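Two structures of 5-formaminoimidazole-4-carboxamide-1-(beta)-D-ribofuranosyl 5'-monophosphate synthetase from Methanocaldococcus jannaschii compared at one contact. The protein catalyses the ATP- and formate-dependent formylation of AICAR to FAICAR, a folate-independent step of de novo purine biosynthesis. Structure 1 is PDB 2R7M (chain A, 2.30 Å), residues Ser26-His31 and Gly317-Phe322; structure 2 is PDB 2R7L (chain B, 2.10 Å), residues Ser26-His31 and Gly317-Phe322. Structure 2 is superposed on structure 1 by the backbone atoms of these residues (RMSD 0.10 Å); each is numbered along its deposited sequence.

Structure 1 (2R7M); sequences SHTSLH and GGTNSF. With AMP (adenosine monophosphate), chain C.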
loop_
_atom_site.group_PDB
_atom_site.type_symbol
_atom_site.label_atom_id
_atom_site.label_comp_id
_atom_site.label_asym_id
_atom_site.label_seq_id
_atom_site.Cartn_x
_atom_site.Cartn_y
_atom_site.Cartn_z
ATOM N N SER A 26 10.578 11.942 -24.260
ATOM C CA SER A 26 11.380 13.073 -23.817
ATOM C C SER A 26 10.545 13.996 -22.949
ATOM O O SER A 26 9.350 13.781 -22.764
ATOM C CB SER A 26 11.927 13.853 -25.020
ATOM O OG SER A 26 12.700 14.968 -24.602
ATOM N N HIS A 27 11.186 15.031 -22.416
ATOM C CA HIS A 27 10.493 16.096 -21.682
ATOM C C HIS A 27 9.886 15.685 -20.329
ATOM O O HIS A 27 10.438 16.000 -19.275
ATOM C CB HIS A 27 9.434 16.753 -22.568
ATOM C CG HIS A 27 8.938 18.063 -22.042
ATOM N ND1 HIS A 27 7.742 18.188 -21.366
ATOM C CD2 HIS A 27 9.477 19.308 -22.088
ATOM C CE1 HIS A 27 7.560 19.451 -21.022
ATOM N NE2 HIS A 27 8.598 20.152 -21.447
ATOM N N THR A 28 8.744 15.005 -20.370
ATOM C CA THR A 28 8.026 14.587 -19.167
ATOM C C THR A 28 7.405 13.203 -19.365
ATOM O O THR A 28 6.430 12.852 -18.700
ATOM C CB THR A 28 6.863 15.556 -18.860
ATOM O OG1 THR A 28 6.198 15.898 -20.082
ATOM C CG2 THR A 28 7.352 16.840 -18.166
ATOM N N SER A 29 7.951 12.424 -20.294
ATOM C CA SER A 29 7.279 11.205 -20.742
ATOM C C SER A 29 7.412 10.042 -19.762
ATOM O O SER A 29 6.604 9.129 -19.776
ATOM C CB SER A 29 7.777 10.784 -22.125
ATOM O OG SER A 29 9.110 10.314 -22.046
ATOM N N LEU A 30 8.437 10.074 -18.921
ATOM C CA LEU A 30 8.626 9.034 -17.914
ATOM C C LEU A 30 7.435 8.878 -16.961
ATOM O O LEU A 30 7.051 7.756 -16.651
ATOM C CB LEU A 30 9.905 9.270 -17.113
ATOM C CG LEU A 30 11.224 8.932 -17.802
ATOM C CD1 LEU A 30 12.374 9.186 -16.840
ATOM C CD2 LEU A 30 11.219 7.485 -18.269
ATOM N N HIS A 31 6.863 9.985 -16.496
ATOM C CA HIS A 31 5.699 9.923 -15.601
ATOM C C HIS A 31 4.369 9.960 -16.350
ATOM O O HIS A 31 3.357 9.484 -15.835
ATOM C CB HIS A 31 5.753 10.969 -14.470
ATOM C CG HIS A 31 5.651 12.393 -14.927
ATOM N ND1 HIS A 31 4.447 13.052 -15.046
ATOM C CD2 HIS A 31 6.606 13.290 -15.266
ATOM C CE1 HIS A 31 4.660 14.288 -15.459
ATOM N NE2 HIS A 31 5.964 14.465 -15.581
ATOM N N GLY A 317 7.920 20.784 -17.661
ATOM C CA GLY A 317 9.034 19.912 -17.261
ATOM C C GLY A 317 9.225 19.750 -15.765
ATOM O O GLY A 317 9.779 18.752 -15.308
ATOM N N GLY A 318 8.782 20.738 -14.999
ATOM C CA GLY A 318 8.948 20.718 -13.552
ATOM C C GLY A 318 8.157 19.635 -12.825
ATOM O O GLY A 318 8.402 19.383 -11.646
ATOM N N THR A 319 7.208 19.000 -13.515
ATOM C CA THR A 319 6.391 17.940 -12.908
ATOM C C THR A 319 7.241 16.715 -12.643
ATOM O O THR A 319 6.841 15.818 -11.905
ATOM C CB THR A 319 5.188 17.531 -13.786
ATOM O OG1 THR A 319 5.625 17.237 -15.122
ATOM C CG2 THR A 319 4.159 18.630 -13.832
ATOM N N ASN A 320 8.422 16.694 -13.254
ATOM C CA ASN A 320 9.377 15.629 -13.042
ATOM C C ASN A 320 9.882 15.608 -11.608
ATOM O O ASN A 320 10.316 14.566 -11.134
ATOM C CB ASN A 320 10.563 15.739 -14.015
ATOM C CG ASN A 320 10.147 15.553 -15.463
ATOM O OD1 ASN A 320 9.124 14.929 -15.742
ATOM N ND2 ASN A 320 10.944 16.092 -16.396
ATOM N N SER A 321 9.836 16.751 -10.922
ATOM C CA SER A 321 10.339 16.810 -9.549
ATOM C C SER A 321 9.455 15.987 -8.610
ATOM O O SER A 321 9.906 15.602 -7.535
ATOM C CB SER A 321 10.507 18.268 -9.033
ATOM O OG SER A 321 9.250 18.902 -8.849
ATOM N N PHE A 322 8.204 15.730 -9.015
ATOM C CA PHE A 322 7.303 14.866 -8.235
ATOM C C PHE A 322 6.746 13.630 -8.983
ATOM O O PHE A 322 5.550 13.334 -8.913
ATOM C CB PHE A 322 6.205 15.673 -7.506
ATOM C CG PHE A 322 5.268 16.441 -8.416
ATOM C CD1 PHE A 322 5.668 17.630 -9.021
ATOM C CD2 PHE A 322 3.967 15.996 -8.623
ATOM C CE1 PHE A 322 4.806 18.340 -9.844
ATOM C CE2 PHE A 322 3.108 16.688 -9.440
ATOM C CZ PHE A 322 3.520 17.869 -10.056
HETATM P P AMP C . 14.009 19.673 -24.433
HETATM O O1P AMP C . 14.947 20.732 -24.971
HETATM O O2P AMP C . 13.487 18.732 -25.497
HETATM O O3P AMP C . 14.506 18.964 -23.196
HETATM O "O5'" AMP C . 12.714 20.468 -23.896
HETATM C "C5'" AMP C . 11.948 21.334 -24.729
HETATM C "C4'" AMP C . 11.605 22.626 -23.976
HETATM O "O4'" AMP C . 10.790 22.376 -22.821
HETATM C "C3'" AMP C . 12.835 23.382 -23.479
HETATM O "O3'" AMP C . 13.181 24.417 -24.393
HETATM C "C2'" AMP C . 12.435 23.964 -22.138
HETATM O "O2'" AMP C . 11.986 25.317 -22.254
HETATM C "C1'" AMP C . 11.255 23.127 -21.688
HETATM N N9 AMP C . 11.719 22.206 -20.618
HETATM C C8 AMP C . 12.245 20.989 -20.826
HETATM N N7 AMP C . 12.565 20.398 -19.656
HETATM C C5 AMP C . 12.239 21.247 -18.667
HETATM C C6 AMP C . 12.319 21.232 -17.191
HETATM N N6 AMP C . 12.835 20.155 -16.539
HETATM N N1 AMP C . 11.879 22.332 -16.530
HETATM C C2 AMP C . 11.377 23.395 -17.179
HETATM N N3 AMP C . 11.280 23.475 -18.517
HETATM C C4 AMP C . 11.687 22.446 -19.304
#
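The His27 ring presents its edge to the AMP ribose, with CD2 3.4 Å from O4' near the ring plane, and sets CE1 3.6 Å from Gly317 N; His92 meets the imidazole at a shallow tilt. The Asn320 amide meets His27 O edge-on, in its own plane: ND2 donates to that oxygen at 2.9 Å, almost straight (172°) and in the carbonyl plane. Its chi1 of -65° sets CG anti to the carbonyl carbon, carrying the amide there. A bond of His27 ND1 to Thr28 OG1 (3.0 Å) helps set the rotation of the ring. Thr28 CG2 fills the middle, 3.6 Å from Gly317 CA and 3.5 Å from Thr319 OG1, the latter bonded to Asp316 O. Gly317 CA lies 3.5 Å from AMP C6; a CB here would run into the base at C5. The contact joins the loop after strand 20-24 of the Rossmann-like parallel sheet to the 3-10 turn after strand 306-312 of the ATP-grasp part, walling the AICAR site; Arg264 of the second subunit also binds AMP.

What differs
What changes is the bound group: the AMP of structure 1 gives way to AMZ, the substrate AICAR, at the same place. The compared side chains Ser26(A), His27(A), Thr28(A), Thr319(A) and Asn320(A) keep their places within the error, as do the compared CA atoms, and the bond Asn320(A) ND2 to His27(A) O persists as Asn320(B) ND2 to His27(B) O. Ribose and phosphate stay too, and the imidazole of AMZ lies where adenine has its five-membered ring. The closed six-membered ring goes, and with it the C2 carbon joining N1 to N3; a carboxamide and an amino group stand there instead. If the carboxamide is modelled the right way round, two polar atoms exchange character. AMP N6, 3.6 Å from Gly317(A) O, a potential donor, gives way to the acceptor O5, 3.7 Å from Gly317(B) O, though neither is within bonding distance. Beside Gly318(A) N, the acceptor N1 of AMP yields to the donor N2 of AMZ beside Gly318(B) N.

Structure 2 (2R7L); sequences SHTSLH and GGTNSF. With AMZ (aminoimidazole 4-carboxamide ribonucleotide), chain D.
Gly317 N and the ribose of AMZ both approach the His27 ring, the ribose oxygen O at its edge, 3.5 Å from CD2 and near the imidazole plane, and Gly317 N 3.6 Å from CE1; His92 meets the ring at a shallow tilt. Edge-on to His27 O, in its own plane, comes the Asn320 amide, whose ND2 donates to that oxygen at 2.8 Å, nearly straight (168°) and in the carbonyl plane. With CG anti to the carbonyl carbon (chi1 -64°), the amide is brought up to it. The bond between His27 ND1 and Thr28 OG1 (3.0 Å) probably holds the ring against turning. In the middle, Thr28 CG2 rests 3.6 Å from Gly317 CA and 3.5 Å from Thr319 OG1, which is bonded to Asp316 O. The carboxamide carbon C6 of AMZ sits 3.7 Å from Gly317 CA, where a CB would run into the imidazole at C3A. His27, Gly317 and Gly318 thus line the AICAR pocket, and Ser94, Asn258 and, from the second subunit, Arg264 and Ser266 add hydrogen bonds to AMZ.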
loop_
_atom_site.group_PDB
_atom_site.type_symbol
_atom_site.label_atom_id
_atom_site.label_comp_id
_atom_site.label_asym_id
_atom_site.label_seq_id
_atom_site.Cartn_x
_atom_site.Cartn_y
_atom_site.Cartn_z
ATOM N N SER B 26 10.552 11.945 -24.199
ATOM C CA SER B 26 11.365 13.068 -23.755
ATOM C C SER B 26 10.530 13.987 -22.884
ATOM O O SER B 26 9.334 13.760 -22.701
ATOM C CB SER B 26 11.880 13.866 -24.961
ATOM O OG SER B 26 12.805 14.855 -24.541
ATOM N N HIS B 27 11.170 15.037 -22.370
ATOM C CA HIS B 27 10.491 16.117 -21.648
ATOM C C HIS B 27 9.905 15.686 -20.303
ATOM O O HIS B 27 10.489 15.956 -19.257
ATOM C CB HIS B 27 9.403 16.754 -22.507
ATOM C CG HIS B 27 8.894 18.050 -21.961
ATOM N ND1 HIS B 27 7.698 18.155 -21.287
ATOM C CD2 HIS B 27 9.426 19.297 -21.983
ATOM C CE1 HIS B 27 7.510 19.411 -20.920
ATOM N NE2 HIS B 27 8.545 20.124 -21.329
ATOM N N THR B 28 8.744 15.032 -20.346
ATOM C CA THR B 28 8.051 14.569 -19.147
ATOM C C THR B 28 7.463 13.168 -19.345
ATOM O O THR B 28 6.626 12.723 -18.566
ATOM C CB THR B 28 6.903 15.525 -18.769
ATOM O OG1 THR B 28 6.206 15.932 -19.957
ATOM C CG2 THR B 28 7.440 16.767 -18.048
ATOM N N SER B 29 7.908 12.471 -20.385
ATOM C CA SER B 29 7.275 11.214 -20.772
ATOM C C SER B 29 7.364 10.129 -19.692
ATOM O O SER B 29 6.455 9.313 -19.553
ATOM C CB SER B 29 7.853 10.701 -22.087
ATOM O OG SER B 29 9.185 10.266 -21.899
ATOM N N LEU B 30 8.448 10.123 -18.925
ATOM C CA LEU B 30 8.645 9.074 -17.915
ATOM C C LEU B 30 7.456 8.902 -16.976
ATOM O O LEU B 30 7.048 7.776 -16.715
ATOM C CB LEU B 30 9.928 9.287 -17.120
ATOM C CG LEU B 30 11.205 8.880 -17.860
ATOM C CD1 LEU B 30 12.437 9.201 -17.030
ATOM C CD2 LEU B 30 11.165 7.419 -18.221
ATOM N N HIS B 31 6.897 9.999 -16.476
ATOM C CA HIS B 31 5.742 9.891 -15.593
ATOM C C HIS B 31 4.423 9.940 -16.350
ATOM O O HIS B 31 3.395 9.497 -15.843
ATOM C CB HIS B 31 5.783 10.904 -14.440
ATOM C CG HIS B 31 5.763 12.338 -14.873
ATOM N ND1 HIS B 31 4.596 13.020 -15.141
ATOM C CD2 HIS B 31 6.768 13.227 -15.052
ATOM C CE1 HIS B 31 4.883 14.261 -15.486
ATOM N NE2 HIS B 31 6.193 14.416 -15.428
ATOM N N GLY B 317 7.830 20.859 -17.693
ATOM C CA GLY B 317 8.917 19.940 -17.354
ATOM C C GLY B 317 9.164 19.746 -15.868
ATOM O O GLY B 317 9.707 18.726 -15.453
ATOM N N GLY B 318 8.777 20.731 -15.064
ATOM C CA GLY B 318 9.023 20.680 -13.630
ATOM C C GLY B 318 8.217 19.643 -12.862
ATOM O O GLY B 318 8.499 19.386 -11.683
ATOM N N THR B 319 7.205 19.063 -13.515
ATOM C CA THR B 319 6.413 17.989 -12.917
ATOM C C THR B 319 7.282 16.764 -12.666
ATOM O O THR B 319 6.911 15.876 -11.903
ATOM C CB THR B 319 5.208 17.578 -13.793
ATOM O OG1 THR B 319 5.647 17.359 -15.136
ATOM C CG2 THR B 319 4.129 18.656 -13.791
ATOM N N ASN B 320 8.449 16.728 -13.300
ATOM C CA ASN B 320 9.391 15.647 -13.070
ATOM C C ASN B 320 9.888 15.600 -11.623
ATOM O O ASN B 320 10.302 14.549 -11.144
ATOM C CB ASN B 320 10.560 15.719 -14.059
ATOM C CG ASN B 320 10.117 15.514 -15.499
ATOM O OD1 ASN B 320 9.118 14.841 -15.763
ATOM N ND2 ASN B 320 10.857 16.098 -16.439
ATOM N N SER B 321 9.827 16.725 -10.914
ATOM C CA SER B 321 10.280 16.759 -9.529
ATOM C C SER B 321 9.407 15.904 -8.595
ATOM O O SER B 321 9.876 15.479 -7.538
ATOM C CB SER B 321 10.375 18.203 -9.003
ATOM O OG SER B 321 9.109 18.835 -9.047
ATOM N N PHE B 322 8.144 15.672 -8.970
ATOM C CA PHE B 322 7.265 14.780 -8.199
ATOM C C PHE B 322 6.736 13.564 -8.978
ATOM O O PHE B 322 5.529 13.308 -9.008
ATOM C CB PHE B 322 6.134 15.545 -7.483
ATOM C CG PHE B 322 5.231 16.337 -8.398
ATOM C CD1 PHE B 322 5.670 17.506 -9.004
ATOM C CD2 PHE B 322 3.927 15.926 -8.626
ATOM C CE1 PHE B 322 4.838 18.238 -9.835
ATOM C CE2 PHE B 322 3.093 16.648 -9.459
ATOM C CZ PHE B 322 3.548 17.812 -10.063
HETATM O O5 AMZ D . 12.845 20.376 -16.392
HETATM C C6 AMZ D . 12.300 21.367 -16.884
HETATM N N2 AMZ D . 11.790 22.373 -16.178
HETATM C C3A AMZ D . 12.184 21.518 -18.392
HETATM C C7A AMZ D . 11.712 22.618 -19.086
HETATM N N3 AMZ D . 11.255 23.764 -18.579
HETATM N N1 AMZ D . 12.549 20.597 -19.276
HETATM C C5 AMZ D . 12.304 21.103 -20.493
HETATM N N AMZ D . 11.795 22.335 -20.374
HETATM C C1 AMZ D . 11.380 23.221 -21.488
HETATM C C2 AMZ D . 12.525 24.086 -22.015
HETATM C C3 AMZ D . 12.963 23.366 -23.277
HETATM O O2 AMZ D . 13.355 24.326 -24.256
HETATM O O1 AMZ D . 11.983 25.370 -22.348
HETATM O O AMZ D . 11.001 22.319 -22.540
HETATM C C AMZ D . 11.673 22.699 -23.745
HETATM C C4 AMZ D . 11.947 21.398 -24.527
HETATM O O3 AMZ D . 12.716 20.501 -23.732
HETATM P P AMZ D . 13.914 19.704 -24.387
HETATM O OP1 AMZ D . 13.513 18.719 -25.425
HETATM O O4 AMZ D . 14.924 20.790 -25.009
HETATM O OP2 AMZ D . 14.720 18.978 -23.183
#